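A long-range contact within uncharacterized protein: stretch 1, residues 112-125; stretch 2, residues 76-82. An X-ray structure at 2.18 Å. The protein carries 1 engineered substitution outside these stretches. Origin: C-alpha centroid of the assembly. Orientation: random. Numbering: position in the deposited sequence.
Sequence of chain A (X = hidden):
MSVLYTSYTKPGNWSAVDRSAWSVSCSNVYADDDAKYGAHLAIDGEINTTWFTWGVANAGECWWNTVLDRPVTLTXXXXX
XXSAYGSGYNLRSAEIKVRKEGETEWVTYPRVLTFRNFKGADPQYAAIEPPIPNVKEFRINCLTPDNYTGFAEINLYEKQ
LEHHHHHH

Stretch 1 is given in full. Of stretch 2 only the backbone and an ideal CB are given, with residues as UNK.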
# COMPACT_ATOMS: atom_id res chain seq x y z
N VAL A 112 -8.78 1.25 -11.27
CA VAL A 112 -7.38 1.65 -11.14
C VAL A 112 -7.30 2.91 -10.27
O VAL A 112 -7.99 3.88 -10.53
CB VAL A 112 -6.74 1.94 -12.51
CG1 VAL A 112 -5.37 2.58 -12.34
CG2 VAL A 112 -6.65 0.67 -13.36
N LEU A 113 -6.46 2.89 -9.24
CA LEU A 113 -6.22 4.10 -8.46
C LEU A 113 -5.02 4.83 -9.06
O LEU A 113 -3.99 4.21 -9.35
CB LEU A 113 -5.97 3.78 -6.98
CG LEU A 113 -7.08 3.11 -6.15
CD1 LEU A 113 -8.43 3.77 -6.39
CD2 LEU A 113 -7.16 1.65 -6.46
N THR A 114 -5.17 6.15 -9.24
CA THR A 114 -4.13 7.00 -9.82
C THR A 114 -3.72 8.07 -8.82
O THR A 114 -4.56 8.62 -8.11
CB THR A 114 -4.64 7.70 -11.09
OG1 THR A 114 -4.86 6.73 -12.11
CG2 THR A 114 -3.64 8.73 -11.57
N PHE A 115 -2.43 8.37 -8.76
CA PHE A 115 -1.92 9.35 -7.81
C PHE A 115 -1.25 10.50 -8.54
O PHE A 115 -0.68 10.30 -9.61
CB PHE A 115 -0.92 8.68 -6.85
CG PHE A 115 -1.52 7.55 -6.08
CD1 PHE A 115 -2.31 7.79 -4.96
CD2 PHE A 115 -1.35 6.24 -6.50
CE1 PHE A 115 -2.88 6.75 -4.28
CE2 PHE A 115 -1.93 5.19 -5.81
CZ PHE A 115 -2.69 5.45 -4.70
N ARG A 116 -1.33 11.70 -7.98
CA ARG A 116 -0.62 12.85 -8.54
C ARG A 116 0.78 12.94 -7.93
O ARG A 116 1.15 12.13 -7.08
CB ARG A 116 -1.36 14.15 -8.24
CG ARG A 116 -2.87 14.04 -8.16
CD ARG A 116 -3.53 15.40 -8.41
NE ARG A 116 -4.84 15.54 -7.77
CZ ARG A 116 -5.88 14.74 -7.97
NH1 ARG A 116 -5.78 13.70 -8.80
NH2 ARG A 116 -7.02 14.97 -7.34
N ASN A 117 1.54 13.94 -8.35
CA ASN A 117 2.82 14.21 -7.72
C ASN A 117 2.66 14.43 -6.22
O ASN A 117 1.82 15.23 -5.78
CB ASN A 117 3.51 15.40 -8.37
CG ASN A 117 3.92 15.11 -9.80
OD1 ASN A 117 3.81 13.97 -10.27
ND2 ASN A 117 4.38 16.13 -10.51
N PHE A 118 3.45 13.72 -5.44
CA PHE A 118 3.40 13.85 -4.00
C PHE A 118 3.98 15.19 -3.55
O PHE A 118 4.85 15.75 -4.21
CB PHE A 118 4.13 12.68 -3.34
CG PHE A 118 3.45 11.35 -3.55
CD1 PHE A 118 2.47 10.91 -2.66
CD2 PHE A 118 3.75 10.58 -4.66
CE1 PHE A 118 1.82 9.70 -2.87
CE2 PHE A 118 3.10 9.37 -4.87
CZ PHE A 118 2.13 8.93 -3.97
N LYS A 119 3.49 15.70 -2.43
CA LYS A 119 4.04 16.91 -1.83
C LYS A 119 4.74 16.59 -0.51
O LYS A 119 4.09 16.20 0.45
CB LYS A 119 2.94 17.95 -1.65
CG LYS A 119 2.55 18.60 -2.98
CD LYS A 119 1.07 18.50 -3.25
CE LYS A 119 0.78 18.40 -4.74
NZ LYS A 119 1.60 19.36 -5.53
N GLY A 120 6.06 16.74 -0.50
CA GLY A 120 6.86 16.38 0.66
C GLY A 120 6.46 15.03 1.21
O GLY A 120 6.42 14.04 0.47
N ALA A 121 6.12 14.99 2.49
CA ALA A 121 5.77 13.76 3.20
C ALA A 121 4.26 13.49 3.22
O ALA A 121 3.79 12.55 3.86
CB ALA A 121 6.30 13.82 4.62
N ASP A 122 3.49 14.33 2.54
CA ASP A 122 2.04 14.25 2.59
C ASP A 122 1.52 13.01 1.84
O ASP A 122 1.94 12.76 0.72
CB ASP A 122 1.42 15.51 1.98
CG ASP A 122 0.04 15.82 2.54
OD1 ASP A 122 -0.12 15.83 3.77
OD2 ASP A 122 -0.89 16.07 1.73
N PRO A 123 0.63 12.23 2.48
CA PRO A 123 0.03 11.08 1.79
C PRO A 123 -1.09 11.52 0.85
O PRO A 123 -1.60 12.62 0.99
CB PRO A 123 -0.55 10.23 2.92
CG PRO A 123 -0.43 11.04 4.18
CD PRO A 123 0.09 12.40 3.84
N GLN A 124 -1.43 10.66 -0.10
CA GLN A 124 -2.63 10.83 -0.90
C GLN A 124 -3.55 9.68 -0.55
O GLN A 124 -3.09 8.57 -0.26
CB GLN A 124 -2.31 10.83 -2.40
CG GLN A 124 -1.47 12.02 -2.83
CD GLN A 124 -1.08 11.95 -4.27
OE1 GLN A 124 -1.91 11.69 -5.15
NE2 GLN A 124 0.20 12.18 -4.54
N TYR A 125 -4.85 9.95 -0.58
CA TYR A 125 -5.84 9.03 -0.06
C TYR A 125 -6.67 8.46 -1.19
O TYR A 125 -7.10 9.17 -2.10
CB TYR A 125 -6.72 9.76 0.96
CG TYR A 125 -5.92 10.36 2.09
CD1 TYR A 125 -5.73 9.66 3.28
CD2 TYR A 125 -5.36 11.63 1.98
CE1 TYR A 125 -5.00 10.20 4.31
CE2 TYR A 125 -4.63 12.17 3.01
CZ TYR A 125 -4.45 11.46 4.17
OH TYR A 125 -3.72 12.00 5.20
N UNK A 76 -10.66 2.91 2.78
CA UNK A 76 -9.72 3.44 1.82
C UNK A 76 -8.30 3.16 2.28
O UNK A 76 -8.11 2.50 3.29
CB UNK A 76 -9.94 4.94 1.62
N UNK A 77 -7.32 3.68 1.54
CA UNK A 77 -5.95 3.57 1.98
C UNK A 77 -5.20 4.82 1.54
O UNK A 77 -5.73 5.67 0.82
CB UNK A 77 -5.29 2.30 1.43
N UNK A 78 -3.95 4.94 1.98
CA UNK A 78 -3.13 6.07 1.61
C UNK A 78 -1.69 5.64 1.47
O UNK A 78 -1.22 4.74 2.19
CB UNK A 78 -3.26 7.20 2.64
N UNK A 79 -0.98 6.30 0.55
CA UNK A 79 0.42 6.04 0.32
C UNK A 79 1.16 7.38 0.26
O UNK A 79 0.55 8.42 -0.01
CB UNK A 79 0.62 5.23 -0.96
N UNK A 80 2.46 7.36 0.54
CA UNK A 80 3.32 8.54 0.42
C UNK A 80 4.30 8.35 -0.73
O UNK A 80 4.28 7.32 -1.41
CB UNK A 80 4.07 8.80 1.73
N UNK A 81 5.16 9.34 -0.96
CA UNK A 81 6.33 9.11 -1.79
C UNK A 81 7.11 7.90 -1.26
O UNK A 81 6.95 7.52 -0.10
CB UNK A 81 7.22 10.36 -1.83
N UNK A 82 7.95 7.31 -2.10
CA UNK A 82 9.05 6.48 -1.60
C UNK A 82 10.23 7.42 -1.39
O UNK A 82 10.32 8.46 -2.06
CB UNK A 82 9.40 5.34 -2.56

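Stretch 2 enters as a strand and pairs antiparallel with Gln124 and Tyr125, so its side chains should alternate between the two faces.

Position 76 has phi 167°, comfortable chiefly for glycine, and nothing of stretch 1 lies within 5.5 Å of its ideal CB; Gly76 is deposited.

At position 77 CA-to-CB points away, and the CB has no neighbour in stretch 1. Yet Leu113 and Phe115 present apolar groups further off, so a long apolar side chain could return to them. It is Phe77, with chi1 in p: its ring edge meets Leu113, CE1 to Leu113 CG at 4.1 Å, and CE2 lies 3.9 Å from Phe115 CZ.

Position 78 forms the non-hydrogen-bonded pair with Tyr125, and its CB shares that residue's face. The ideal CB lies 3.5 Å from Tyr125 CD1 and 4.1 Å from Pro123 CB, which mildly favours something small: serine, alanine, perhaps threonine. Ser78 fits; its OG is hydrogen-bonded elsewhere in the structure.

Position 79 is locked by two backbone hydrogen bonds, its N to Gln124 O at 3.2 Å and Gln124 N to its O at 3.0 Å. The CB turns to the face of Gln124, where the rings of Phe115 and Phe118 each come within 5.0 Å through CZ. A branched aliphatic, valine or isoleucine, suits both strand and pocket. Val79 places CG2 over the face of the Phe115 ring, 3.9 Å from its centroid in a CH-pi contact, and 4.1 Å from Phe118 CZ.

At position 80 CA-to-CB points sideways, with Ala121 O 4.3 Å and Pro123 CA 4.6 Å from the ideal CB. A modest side chain, threonine, serine or valine, would serve. Thr80 rests its CG2 4.0 Å from Pro123 CB, while OG1 donates to the O of position 81 at 2.8 Å.

Position 81 lies along Phe118, whose ring face covers the backbone: Phe118 CD1 is 3.5 Å from its N. That N faces Gly120 O and Asp122 O across a gap. With Gly120 O 4.4 Å from the ideal CB, a long chain could run past that oxygen. Lys81 does, its CD 3.5 Å from Gly120 O, with NZ making no hydrogen bond to stretch 1. A water accepts from its N and donates to both oxygens, tying the loop after the strand to the type II' turn.

At position 82 CA-to-CB points away and stretch 1 sets no limit, so almost any side chain, polar or apolar, would do; Gln82 makes no contact with it.

Stretch 2 (76-82) GFSVTKQ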
# COMPACT_ATOMS: atom_id res chain seq x y z
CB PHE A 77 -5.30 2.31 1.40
CG PHE A 77 -5.07 2.38 -0.08
CD1 PHE A 77 -6.11 2.11 -0.96
CD2 PHE A 77 -3.83 2.72 -0.58
CE1 PHE A 77 -5.90 2.19 -2.33
CE2 PHE A 77 -3.62 2.81 -1.94
CZ PHE A 77 -4.65 2.53 -2.82
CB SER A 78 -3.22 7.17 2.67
OG SER A 78 -2.48 6.80 3.82
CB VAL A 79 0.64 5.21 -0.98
CG1 VAL A 79 -0.01 3.83 -0.83
CG2 VAL A 79 0.06 5.92 -2.20
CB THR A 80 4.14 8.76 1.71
OG1 THR A 80 4.98 7.62 1.94
CG2 THR A 80 3.21 8.95 2.93
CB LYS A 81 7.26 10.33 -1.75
CG LYS A 81 7.77 10.65 -0.34
CD LYS A 81 8.89 11.67 -0.40
CE LYS A 81 9.41 12.01 0.99
NZ LYS A 81 10.51 13.00 0.94
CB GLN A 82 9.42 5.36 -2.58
CG GLN A 82 9.67 5.81 -4.02
CD GLN A 82 11.03 6.47 -4.22
OE1 GLN A 82 12.02 6.07 -3.61
NE2 GLN A 82 11.08 7.48 -5.09
O HOH W 1 4.61 11.91 0.33
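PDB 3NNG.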